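Local coordinates for histone-lysine N-methyltransferase, H3 lysine-9 specific SUVH6 (Arabidopsis thaliana, PDB 6A5K), which probably methylates lysine 9 of histone H3 with S-adenosylmethionine as methyl donor, coupling this mark to non-CG DNA methylation in plant chromatin, at residues K9-L14 and S456-L461; C380-E385 and Y401-G406; C493-Y498 and V521-L526. The protein carries 1 engineered substitution. One frame throughout, in Å; residues are numbered along the deposited sequence.

Overall arrangement
From the N terminus the chain first enters helix 5-29, whose residues 9-14 wait some 440 residues for their partner, 456-461 in the SET domain; contact 1 therefore closes a very long loop spanning the SRA and Pre-SET regions. Nested inside it, contact 2 closes a short loop between the edges of two SET sheets, bringing 380-385 to 401-406. Contact 3 follows both in series and ties 493-498, at the end of strand 491-494, to the zinc-bound tail 521-526. Contacts 1 and 3 touch through Asn-460 and Leu-461 against Cys-493 and share one zinc ion, whereas contacts 2 and 3 meet at Tyr-494 and both reach S-adenosylmethionine.

Contact 1 of 3, residues K9-L14 and S456-L461; sequences KVKETL and SCSPNL. With ZN (zinc ion), chain E.
Lys-11 reaches from its helix to Ser-458 like an outstretched arm, and the two meet almost entirely through polar atoms. CB leaves the helix toward the loop, and the chain then runs extended except for one bend at the CG-CD bond (chi3 -68°), which brings the ammonium group over the serine. NZ donates to Ser-458 OG at 2.8 Å and, more weakly, to the backbone oxygen Ser-458 O at 3.2 Å. Both acceptors can face one ammonium because the hydroxyl stands beside the serine's own carbonyl carbon, with OG opposite the backbone N (chi1 -171°). Lys-11 CE follows alongside, 3.3 Å from Ser-458 OG. That same hydroxyl is also hydrogen-bonded to Asn-8 OD1, so two side chains about one helical turn apart hold it. Residues 456-460 are the end of the NHSCxPN signature of SET domains, and the helix packs with Val-10, Thr-13 and Leu-14 against helix 81-87 in the SRA region; the contact thus lies where an N-terminal helix is wedged between the two domains. The loop is shaped from within by an ST turn, in which Ser-456 OG accepts from Ser-458 N at 3.0 Å. Between these serines, Cys-457 serves the metal instead: Cys-457 SG binds the zinc ion at 2.4 Å, together with Cys-515, Cys-517 and Cys-522. Further along, Asn-460 fastens the loop to the neighbouring strand, its OD1 accepting from Cys-493 N and its ND2 donating to Glu-491 O.

Contact 2 of 3, residues C380-E385 and Y401-G406; sequences CEYVGE and YLFDIG. With SAM (S-adenosylmethionine), chain F.
Tyr-382 points across to Tyr-401 and Phe-403, joining the edges of two small SET-domain sheets: its backbone follows edge strand 378-381 of one, while strand 402-406 is an edge of the other. From CB, directed at the opposite segment, the ring swings out with CG opposite the backbone N (chi1 -164°). CG comes 4.1 Å from Phe-403 CB. The next two atoms sit closer, CD1 and CE1 each 3.7 Å from Phe-403 CB, which lies over one ring face, nearer the rim than the middle, in a CH-pi contact. The phenylalanine ring is turned obliquely, its plane at 40° to that of the tyrosine. At the opposite rim, on the same side of the plane as Phe-403 CB, CE2 packs against the hydroxyl of Tyr-494. At the tip, Tyr-382 OH makes a weak hydrogen bond of 3.0 Å to Tyr-401 O, which lies near the ring plane. That bond bears on the backbone of a cofactor-pocket residue: the side chain of Tyr-401 runs away from Tyr-382 into the S-adenosylmethionine pocket, with Arg-451 in cation-pi contact. There Tyr-401 CD1 lies 3.6 Å from the transferable methyl CE, and Tyr-401 OH donates to the cofactor's carboxylate O at 2.7 Å.

Contact 3 of 3, residues C493-Y498 and V521-L526; sequences CYDYNY and VCRRRL. With ZN (zinc ion), chain E; SAM (S-adenosylmethionine), chain F.
The C-terminal zinc-bound tail of the SET domain, its post-SET segment, folds here over the cofactor pocket, with Leu-526 packed against Tyr-496 and Tyr-498. Leu-526 CD1 lies obliquely to the Tyr-496 ring, 4.1 Å from Tyr-496 CD2, and Leu-526 CD2 rests 3.8 Å from C4 of the adenine, so one leucine closes on both tyrosine and base. Tyr-496 meets S-adenosylmethionine with its edge: C5' lies near the ring plane, and Tyr-496 OH, hydrogen-bonded to Ile-453 O, stands 3.3 Å from the sulfonium methyl CE. A phenylalanine at this position would probably leave Ile-453 O without its hydroxyl mate and the methyl without the oxygen beside it. Tyr-498 sets its ring over Tyr-496 CB and turns an edge to the leucine backbone, Tyr-498 CD2 being 3.4 Å from Leu-526 O; a water joins that same oxygen to Tyr-498 N. Farther from the cofactor, Cys-522 SG binds the zinc ion at 2.3 Å, and next to it Arg-523, bent at chi3 (-80°), reaches back to Asp-495. Carboxylate and guanidinium planes stand 79° apart, which rules out a flat two-pronged pairing. Asp-495 OD1, already accepting from Asn-497 N in an Asx turn, forms a salt bridge of 3.2 Å with Arg-523 NH2, and a water that donates to the oxygen accepts from Arg-523 NH2 at 2.7 Å.

Contact 1 of 3, residues K9-L14 and S456-L461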
loop_
_atom_site.group_PDB
_atom_site.type_symbol
_atom_site.label_atom_id
_atom_site.label_comp_id
_atom_site.label_asym_id
_atom_site.label_seq_id
_atom_site.Cartn_x
_atom_site.Cartn_y
_atom_site.Cartn_z
ATOM N N LYS A 9 13.884 -0.937 -6.713
ATOM C CA LYS A 9 14.791 -0.722 -5.581
ATOM C C LYS A 9 14.158 0.183 -4.517
ATOM O O LYS A 9 14.214 -0.112 -3.320
ATOM C CB LYS A 9 16.117 -0.114 -6.049
ATOM C CG LYS A 9 16.999 -1.043 -6.861
ATOM C CD LYS A 9 18.300 -0.350 -7.265
ATOM C CE LYS A 9 19.054 -1.143 -8.326
ATOM N NZ LYS A 9 20.267 -1.828 -7.785
ATOM N N VAL A 10 13.553 1.281 -4.958
ATOM C CA VAL A 10 12.894 2.204 -4.039
ATOM C C VAL A 10 11.740 1.517 -3.296
ATOM O O VAL A 10 11.653 1.566 -2.052
ATOM C CB VAL A 10 12.371 3.443 -4.787
ATOM C CG1 VAL A 10 11.426 4.265 -3.900
ATOM C CG2 VAL A 10 13.546 4.302 -5.276
ATOM N N LYS A 11 10.869 0.848 -4.053
ATOM C CA LYS A 11 9.706 0.221 -3.427
ATOM C C LYS A 11 10.120 -0.879 -2.448
ATOM O O LYS A 11 9.580 -0.970 -1.346
ATOM C CB LYS A 11 8.744 -0.334 -4.491
ATOM C CG LYS A 11 8.062 0.768 -5.309
ATOM C CD LYS A 11 6.776 0.284 -5.981
ATOM C CE LYS A 11 7.049 -0.729 -7.079
ATOM N NZ LYS A 11 5.824 -1.006 -7.892
ATOM N N GLU A 12 11.088 -1.698 -2.838
ATOM C CA GLU A 12 11.554 -2.774 -1.970
ATOM C C GLU A 12 12.278 -2.246 -0.733
ATOM O O GLU A 12 12.242 -2.874 0.330
ATOM C CB GLU A 12 12.462 -3.725 -2.742
ATOM C CG GLU A 12 11.706 -4.541 -3.788
ATOM C CD GLU A 12 12.628 -5.351 -4.672
ATOM O OE1 GLU A 12 13.844 -5.368 -4.400
ATOM O OE2 GLU A 12 12.137 -5.967 -5.640
ATOM N N THR A 13 12.939 -1.100 -0.862
ATOM C CA THR A 13 13.617 -0.511 0.294
ATOM C C THR A 13 12.583 -0.031 1.308
ATOM O O THR A 13 12.730 -0.261 2.517
ATOM C CB THR A 13 14.550 0.652 -0.126
ATOM O OG1 THR A 13 15.548 0.152 -1.026
ATOM C CG2 THR A 13 15.245 1.267 1.089
ATOM N N LEU A 14 11.526 0.618 0.819
ATOM C CA LEU A 14 10.454 1.054 1.717
ATOM C C LEU A 14 9.723 -0.141 2.338
ATOM O O LEU A 14 9.319 -0.103 3.506
ATOM C CB LEU A 14 9.454 1.953 0.984
ATOM C CG LEU A 14 9.975 3.290 0.448
ATOM C CD1 LEU A 14 8.855 4.050 -0.279
ATOM C CD2 LEU A 14 10.548 4.119 1.567
ATOM N N SER A 456 0.354 -7.564 -12.285
ATOM C CA SER A 456 1.529 -6.730 -12.515
ATOM C C SER A 456 2.819 -7.463 -12.148
ATOM O O SER A 456 2.852 -8.266 -11.204
ATOM C CB SER A 456 1.439 -5.428 -11.721
ATOM O OG SER A 456 2.596 -4.631 -11.940
ATOM N N CYS A 457 3.875 -7.191 -12.904
ATOM C CA CYS A 457 5.193 -7.738 -12.604
ATOM C C CYS A 457 5.858 -6.946 -11.483
ATOM O O CYS A 457 6.870 -7.366 -10.929
ATOM C CB CYS A 457 6.071 -7.737 -13.851
ATOM S SG CYS A 457 5.396 -8.730 -15.195
ATOM N N SER A 458 5.284 -5.793 -11.156
ATOM C CA SER A 458 5.699 -5.040 -9.978
ATOM C C SER A 458 4.468 -4.668 -9.154
ATOM O O SER A 458 4.116 -3.497 -9.045
ATOM C CB SER A 458 6.484 -3.788 -10.373
ATOM O OG SER A 458 7.059 -3.191 -9.224
ATOM N N PRO A 459 3.815 -5.678 -8.557
ATOM C CA PRO A 459 2.503 -5.524 -7.923
ATOM C C PRO A 459 2.526 -4.764 -6.595
ATOM O O PRO A 459 3.557 -4.738 -5.929
ATOM C CB PRO A 459 2.074 -6.971 -7.693
ATOM C CG PRO A 459 3.368 -7.687 -7.427
ATOM C CD PRO A 459 4.363 -7.037 -8.369
ATOM N N ASN A 460 1.396 -4.172 -6.211
ATOM C CA ASN A 460 1.291 -3.529 -4.898
ATOM C C ASN A 460 0.456 -4.364 -3.923
ATOM O O ASN A 460 0.300 -3.994 -2.754
ATOM C CB ASN A 460 0.723 -2.100 -5.016
ATOM C CG ASN A 460 -0.537 -2.024 -5.871
ATOM O OD1 ASN A 460 -1.202 -3.026 -6.102
ATOM N ND2 ASN A 460 -0.883 -0.811 -6.322
ATOM N N LEU A 461 -0.065 -5.493 -4.403
ATOM C CA LEU A 461 -0.793 -6.434 -3.547
ATOM C C LEU A 461 -0.157 -7.814 -3.583
ATOM O O LEU A 461 0.543 -8.157 -4.528
ATOM C CB LEU A 461 -2.263 -6.576 -3.971
ATOM C CG LEU A 461 -3.212 -5.380 -4.086
ATOM C CD1 LEU A 461 -4.652 -5.874 -4.305
ATOM C CD2 LEU A 461 -3.131 -4.462 -2.877
HETATM ZN ZN ZN E . 4.526 -7.190 -16.843
#

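Contact 2 of 3, residues C380-E385 and Y401-G406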
loop_
_atom_site.group_PDB
_atom_site.type_symbol
_atom_site.label_atom_id
_atom_site.label_comp_id
_atom_site.label_asym_id
_atom_site.label_seq_id
_atom_site.Cartn_x
_atom_site.Cartn_y
_atom_site.Cartn_z
ATOM N N CYS A 380 -9.444 -7.241 -0.103
ATOM C CA CYS A 380 -10.650 -8.019 -0.356
ATOM C C CYS A 380 -10.269 -9.480 -0.506
ATOM O O CYS A 380 -9.090 -9.814 -0.573
ATOM C CB CYS A 380 -11.372 -7.536 -1.623
ATOM S SG CYS A 380 -10.428 -7.818 -3.145
ATOM N N GLU A 381 -11.282 -10.337 -0.564
ATOM C CA GLU A 381 -11.103 -11.760 -0.837
ATOM C C GLU A 381 -11.246 -12.027 -2.329
ATOM O O GLU A 381 -11.897 -11.259 -3.033
ATOM C CB GLU A 381 -12.135 -12.586 -0.052
ATOM C CG GLU A 381 -11.984 -14.100 -0.178
ATOM C CD GLU A 381 -12.819 -14.866 0.839
ATOM O OE1 GLU A 381 -13.569 -14.227 1.605
ATOM O OE2 GLU A 381 -12.726 -16.110 0.873
ATOM N N TYR A 382 -10.635 -13.105 -2.818
ATOM C CA TYR A 382 -10.993 -13.612 -4.137
ATOM C C TYR A 382 -12.166 -14.566 -3.970
ATOM O O TYR A 382 -11.991 -15.709 -3.555
ATOM C CB TYR A 382 -9.815 -14.315 -4.824
ATOM C CG TYR A 382 -10.041 -14.497 -6.310
ATOM C CD1 TYR A 382 -10.772 -15.575 -6.799
ATOM C CD2 TYR A 382 -9.529 -13.585 -7.222
ATOM C CE1 TYR A 382 -10.991 -15.735 -8.159
ATOM C CE2 TYR A 382 -9.743 -13.737 -8.581
ATOM C CZ TYR A 382 -10.474 -14.815 -9.042
ATOM O OH TYR A 382 -10.686 -14.965 -10.393
ATOM N N VAL A 383 -13.365 -14.086 -4.274
ATOM C CA VAL A 383 -14.566 -14.889 -4.068
ATOM C C VAL A 383 -15.084 -15.453 -5.386
ATOM O O VAL A 383 -15.112 -14.755 -6.401
ATOM C CB VAL A 383 -15.675 -14.063 -3.375
ATOM C CG1 VAL A 383 -16.989 -14.839 -3.327
ATOM C CG2 VAL A 383 -15.241 -13.669 -1.971
ATOM N N GLY A 384 -15.489 -16.723 -5.356
ATOM C CA GLY A 384 -16.061 -17.391 -6.509
ATOM C C GLY A 384 -16.507 -18.786 -6.104
ATOM O O GLY A 384 -16.715 -19.049 -4.920
ATOM N N GLU A 385 -16.647 -19.683 -7.073
ATOM C CA GLU A 385 -17.005 -21.069 -6.774
ATOM C C GLU A 385 -15.743 -21.900 -6.573
ATOM O O GLU A 385 -14.867 -21.903 -7.438
ATOM C CB GLU A 385 -17.846 -21.691 -7.893
ATOM C CG GLU A 385 -18.842 -20.765 -8.569
ATOM C CD GLU A 385 -19.597 -21.461 -9.701
ATOM O OE1 GLU A 385 -20.001 -22.633 -9.523
ATOM O OE2 GLU A 385 -19.776 -20.843 -10.772
ATOM N N TYR A 401 -10.807 -16.012 -15.265
ATOM C CA TYR A 401 -11.246 -15.701 -13.909
ATOM C C TYR A 401 -11.024 -16.854 -12.942
ATOM O O TYR A 401 -11.847 -17.118 -12.069
ATOM C CB TYR A 401 -12.720 -15.283 -13.926
ATOM C CG TYR A 401 -12.948 -14.058 -14.775
ATOM C CD1 TYR A 401 -12.585 -12.794 -14.316
ATOM C CD2 TYR A 401 -13.482 -14.162 -16.052
ATOM C CE1 TYR A 401 -12.773 -11.669 -15.096
ATOM C CE2 TYR A 401 -13.670 -13.040 -16.840
ATOM C CZ TYR A 401 -13.313 -11.797 -16.354
ATOM O OH TYR A 401 -13.498 -10.678 -17.134
ATOM N N LEU A 402 -9.896 -17.535 -13.103
ATOM C CA LEU A 402 -9.532 -18.628 -12.214
ATOM C C LEU A 402 -8.381 -18.218 -11.293
ATOM O O LEU A 402 -7.386 -17.656 -11.749
ATOM C CB LEU A 402 -9.128 -19.867 -13.018
ATOM C CG LEU A 402 -10.147 -20.447 -13.994
ATOM C CD1 LEU A 402 -9.539 -21.638 -14.724
ATOM C CD2 LEU A 402 -11.431 -20.842 -13.259
ATOM N N PHE A 403 -8.529 -18.478 -10.000
ATOM C CA PHE A 403 -7.411 -18.354 -9.071
ATOM C C PHE A 403 -6.976 -19.748 -8.644
ATOM O O PHE A 403 -7.694 -20.434 -7.916
ATOM C CB PHE A 403 -7.771 -17.516 -7.841
ATOM C CG PHE A 403 -6.576 -17.142 -6.998
ATOM C CD1 PHE A 403 -6.053 -18.031 -6.072
ATOM C CD2 PHE A 403 -5.968 -15.899 -7.144
ATOM C CE1 PHE A 403 -4.950 -17.691 -5.299
ATOM C CE2 PHE A 403 -4.870 -15.552 -6.375
ATOM C CZ PHE A 403 -4.364 -16.451 -5.448
ATOM N N ASP A 404 -5.798 -20.154 -9.103
ATOM C CA ASP A 404 -5.232 -21.451 -8.755
ATOM C C ASP A 404 -4.663 -21.368 -7.337
ATOM O O ASP A 404 -3.687 -20.662 -7.103
ATOM C CB ASP A 404 -4.149 -21.833 -9.777
ATOM C CG ASP A 404 -3.635 -23.253 -9.607
ATOM O OD1 ASP A 404 -3.482 -23.727 -8.466
ATOM O OD2 ASP A 404 -3.368 -23.897 -10.639
ATOM N N ILE A 405 -5.277 -22.076 -6.394
ATOM C CA ILE A 405 -4.867 -21.994 -4.990
ATOM C C ILE A 405 -3.523 -22.696 -4.756
ATOM O O ILE A 405 -3.269 -23.763 -5.314
ATOM C CB ILE A 405 -5.938 -22.614 -4.054
ATOM C CG1 ILE A 405 -7.269 -21.854 -4.184
ATOM C CG2 ILE A 405 -5.463 -22.639 -2.609
ATOM C CD1 ILE A 405 -8.393 -22.445 -3.347
ATOM N N GLY A 406 -2.658 -22.078 -3.957
ATOM C CA GLY A 406 -1.437 -22.727 -3.499
ATOM C C GLY A 406 -0.138 -22.212 -4.091
ATOM O O GLY A 406 -0.127 -21.630 -5.180
HETATM N N SAM F . -9.096 -6.980 -16.951
HETATM C CA SAM F . -10.112 -7.978 -16.568
HETATM C C SAM F . -11.531 -7.598 -16.993
HETATM O O SAM F . -12.502 -8.274 -16.622
HETATM O OXT SAM F . -11.740 -6.610 -17.703
HETATM C CB SAM F . -10.074 -8.229 -15.061
HETATM C CG SAM F . -8.926 -9.154 -14.682
HETATM S SD SAM F . -9.284 -10.793 -15.358
HETATM C CE SAM F . -9.178 -11.736 -13.842
HETATM C "C5'" SAM F . -7.741 -11.340 -16.106
HETATM C "C4'" SAM F . -7.626 -10.836 -17.530
HETATM O "O4'" SAM F . -7.297 -9.453 -17.526
HETATM C "C3'" SAM F . -6.511 -11.546 -18.275
HETATM O "O3'" SAM F . -6.985 -12.709 -18.913
HETATM C "C2'" SAM F . -6.099 -10.491 -19.268
HETATM O "O2'" SAM F . -7.028 -10.505 -20.328
HETATM C "C1'" SAM F . -6.313 -9.201 -18.507
HETATM N N9 SAM F . -5.055 -8.798 -17.842
HETATM C C8 SAM F . -4.814 -8.712 -16.496
HETATM N N7 SAM F . -3.530 -8.309 -16.307
HETATM C C5 SAM F . -2.945 -8.154 -17.519
HETATM C C6 SAM F . -1.670 -7.766 -17.916
HETATM N N6 SAM F . -0.732 -7.461 -17.016
HETATM N N1 SAM F . -1.366 -7.717 -19.258
HETATM C C2 SAM F . -2.324 -8.025 -20.204
HETATM N N3 SAM F . -3.593 -8.400 -19.807
HETATM C C4 SAM F . -3.901 -8.456 -18.491
#

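Contact 3 of 3, residues C493-Y498 and V521-L526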
loop_
_atom_site.group_PDB
_atom_site.type_symbol
_atom_site.label_atom_id
_atom_site.label_comp_id
_atom_site.label_asym_id
_atom_site.label_seq_id
_atom_site.Cartn_x
_atom_site.Cartn_y
_atom_site.Cartn_z
ATOM N N CYS A 493 -2.900 -4.367 -8.102
ATOM C CA CYS A 493 -2.492 -5.548 -8.863
ATOM C C CYS A 493 -1.720 -6.525 -7.990
ATOM O O CYS A 493 -1.087 -6.122 -7.020
ATOM C CB CYS A 493 -1.609 -5.168 -10.052
ATOM S SG CYS A 493 -2.358 -4.024 -11.245
ATOM N N TYR A 494 -1.751 -7.801 -8.367
ATOM C CA TYR A 494 -0.895 -8.814 -7.757
ATOM C C TYR A 494 -0.291 -9.678 -8.856
ATOM O O TYR A 494 -0.645 -9.553 -10.034
ATOM C CB TYR A 494 -1.668 -9.687 -6.754
ATOM C CG TYR A 494 -2.752 -10.520 -7.395
ATOM C CD1 TYR A 494 -3.998 -9.972 -7.661
ATOM C CD2 TYR A 494 -2.530 -11.850 -7.738
ATOM C CE1 TYR A 494 -4.996 -10.711 -8.253
ATOM C CE2 TYR A 494 -3.539 -12.608 -8.341
ATOM C CZ TYR A 494 -4.767 -12.026 -8.590
ATOM O OH TYR A 494 -5.786 -12.743 -9.180
ATOM N N ASP A 495 0.617 -10.562 -8.463
ATOM C CA ASP A 495 1.304 -11.450 -9.398
ATOM C C ASP A 495 0.454 -12.691 -9.721
ATOM O O ASP A 495 0.260 -13.557 -8.870
ATOM C CB ASP A 495 2.657 -11.859 -8.804
ATOM C CG ASP A 495 3.415 -12.843 -9.673
ATOM O OD1 ASP A 495 3.194 -12.874 -10.901
ATOM O OD2 ASP A 495 4.234 -13.601 -9.110
ATOM N N TYR A 496 -0.038 -12.774 -10.956
ATOM C CA TYR A 496 -0.878 -13.905 -11.392
ATOM C C TYR A 496 -0.140 -15.237 -11.338
ATOM O O TYR A 496 -0.761 -16.299 -11.211
ATOM C CB TYR A 496 -1.388 -13.695 -12.818
ATOM C CG TYR A 496 -2.637 -12.856 -12.940
ATOM C CD1 TYR A 496 -3.076 -12.052 -11.893
ATOM C CD2 TYR A 496 -3.378 -12.871 -14.118
ATOM C CE1 TYR A 496 -4.230 -11.275 -12.021
ATOM C CE2 TYR A 496 -4.527 -12.106 -14.255
ATOM C CZ TYR A 496 -4.948 -11.311 -13.210
ATOM O OH TYR A 496 -6.091 -10.558 -13.370
ATOM N N ASN A 497 1.179 -15.170 -11.491
ATOM C CA ASN A 497 2.046 -16.327 -11.273
ATOM C C ASN A 497 1.830 -17.472 -12.270
ATOM O O ASN A 497 2.147 -18.622 -11.973
ATOM C CB ASN A 497 1.859 -16.837 -9.830
ATOM C CG ASN A 497 3.018 -17.692 -9.347
ATOM O OD1 ASN A 497 4.178 -17.418 -9.655
ATOM N ND2 ASN A 497 2.703 -18.746 -8.591
ATOM N N TYR A 498 1.299 -17.161 -13.453
ATOM C CA TYR A 498 1.136 -18.172 -14.495
ATOM C C TYR A 498 2.496 -18.658 -14.972
ATOM O O TYR A 498 3.397 -17.855 -15.192
ATOM C CB TYR A 498 0.366 -17.636 -15.709
ATOM C CG TYR A 498 -1.076 -17.211 -15.496
ATOM C CD1 TYR A 498 -1.886 -17.821 -14.550
ATOM C CD2 TYR A 498 -1.633 -16.213 -16.285
ATOM C CE1 TYR A 498 -3.210 -17.427 -14.378
ATOM C CE2 TYR A 498 -2.947 -15.818 -16.124
ATOM C CZ TYR A 498 -3.733 -16.428 -15.170
ATOM O OH TYR A 498 -5.043 -16.020 -15.019
ATOM N N VAL A 521 10.478 -3.627 -15.067
ATOM C CA VAL A 521 11.028 -4.974 -14.921
ATOM C C VAL A 521 10.051 -6.051 -15.423
ATOM O O VAL A 521 10.121 -7.213 -15.021
ATOM C CB VAL A 521 11.391 -5.270 -13.460
ATOM C CG1 VAL A 521 12.336 -4.206 -12.937
ATOM C CG2 VAL A 521 10.121 -5.333 -12.598
ATOM N N CYS A 522 9.154 -5.660 -16.319
ATOM C CA CYS A 522 8.139 -6.568 -16.853
ATOM C C CYS A 522 8.733 -7.849 -17.453
ATOM O O CYS A 522 9.733 -7.812 -18.172
ATOM C CB CYS A 522 7.301 -5.842 -17.906
ATOM S SG CYS A 522 5.951 -6.808 -18.608
ATOM N N ARG A 523 8.107 -8.983 -17.156
ATOM C CA ARG A 523 8.562 -10.268 -17.668
ATOM C C ARG A 523 7.934 -10.570 -19.037
ATOM O O ARG A 523 8.104 -11.661 -19.591
ATOM C CB ARG A 523 8.263 -11.352 -16.633
ATOM C CG ARG A 523 8.872 -10.971 -15.270
ATOM C CD ARG A 523 8.883 -12.091 -14.235
ATOM N NE ARG A 523 7.590 -12.259 -13.581
ATOM C CZ ARG A 523 7.128 -11.479 -12.605
ATOM N NH1 ARG A 523 7.842 -10.452 -12.160
ATOM N NH2 ARG A 523 5.939 -11.726 -12.080
ATOM N N ARG A 524 7.208 -9.579 -19.554
ATOM C CA ARG A 524 6.826 -9.458 -20.972
ATOM C C ARG A 524 5.671 -10.359 -21.418
ATOM O O ARG A 524 4.921 -9.993 -22.323
ATOM C CB ARG A 524 8.038 -9.705 -21.881
ATOM C CG ARG A 524 9.183 -8.717 -21.696
ATOM C CD ARG A 524 8.704 -7.267 -21.632
ATOM N NE ARG A 524 8.029 -6.826 -22.854
ATOM C CZ ARG A 524 8.660 -6.469 -23.969
ATOM N NH1 ARG A 524 9.985 -6.508 -24.031
ATOM N NH2 ARG A 524 7.967 -6.078 -25.030
ATOM N N ARG A 525 5.524 -11.528 -20.801
ATOM C CA ARG A 525 4.415 -12.415 -21.141
ATOM C C ARG A 525 3.536 -12.681 -19.928
ATOM O O ARG A 525 4.041 -12.913 -18.828
ATOM C CB ARG A 525 4.934 -13.739 -21.716
ATOM C CG ARG A 525 5.227 -13.681 -23.210
ATOM C CD ARG A 525 5.713 -15.009 -23.761
ATOM N NE ARG A 525 4.701 -16.056 -23.668
ATOM C CZ ARG A 525 4.915 -17.333 -23.971
ATOM N NH1 ARG A 525 6.106 -17.726 -24.396
ATOM N NH2 ARG A 525 3.935 -18.217 -23.849
ATOM N N LEU A 526 2.224 -12.631 -20.132
ATOM C CA LEU A 526 1.277 -12.996 -19.084
ATOM C C LEU A 526 1.233 -14.522 -18.979
ATOM O O LEU A 526 1.177 -15.083 -17.882
ATOM C CB LEU A 526 -0.111 -12.423 -19.379
ATOM C CG LEU A 526 -1.162 -12.478 -18.265
ATOM C CD1 LEU A 526 -0.723 -11.675 -17.047
ATOM C CD2 LEU A 526 -2.512 -11.981 -18.770
HETATM ZN ZN ZN E . 4.526 -7.190 -16.843
HETATM N N SAM F . -9.096 -6.980 -16.951
HETATM C CA SAM F . -10.112 -7.978 -16.568
HETATM C C SAM F . -11.531 -7.598 -16.993
HETATM O O SAM F . -12.502 -8.274 -16.622
HETATM O OXT SAM F . -11.740 -6.610 -17.703
HETATM C CB SAM F . -10.074 -8.229 -15.061
HETATM C CG SAM F . -8.926 -9.154 -14.682
HETATM S SD SAM F . -9.284 -10.793 -15.358
HETATM C CE SAM F . -9.178 -11.736 -13.842
HETATM C "C5'" SAM F . -7.741 -11.340 -16.106
HETATM C "C4'" SAM F . -7.626 -10.836 -17.530
HETATM O "O4'" SAM F . -7.297 -9.453 -17.526
HETATM C "C3'" SAM F . -6.511 -11.546 -18.275
HETATM O "O3'" SAM F . -6.985 -12.709 -18.913
HETATM C "C2'" SAM F . -6.099 -10.491 -19.268
HETATM O "O2'" SAM F . -7.028 -10.505 -20.328
HETATM C "C1'" SAM F . -6.313 -9.201 -18.507
HETATM N N9 SAM F . -5.055 -8.798 -17.842
HETATM C C8 SAM F . -4.814 -8.712 -16.496
HETATM N N7 SAM F . -3.530 -8.309 -16.307
HETATM C C5 SAM F . -2.945 -8.154 -17.519
HETATM C C6 SAM F . -1.670 -7.766 -17.916
HETATM N N6 SAM F . -0.732 -7.461 -17.016
HETATM N N1 SAM F . -1.366 -7.717 -19.258
HETATM C C2 SAM F . -2.324 -8.025 -20.204
HETATM N N3 SAM F . -3.593 -8.400 -19.807
HETATM C C4 SAM F . -3.901 -8.456 -18.491
HETATM O O HOH W 1 4.807 -14.195 -12.437
HETATM O O HOH W 2 1.443 -14.501 -15.115
#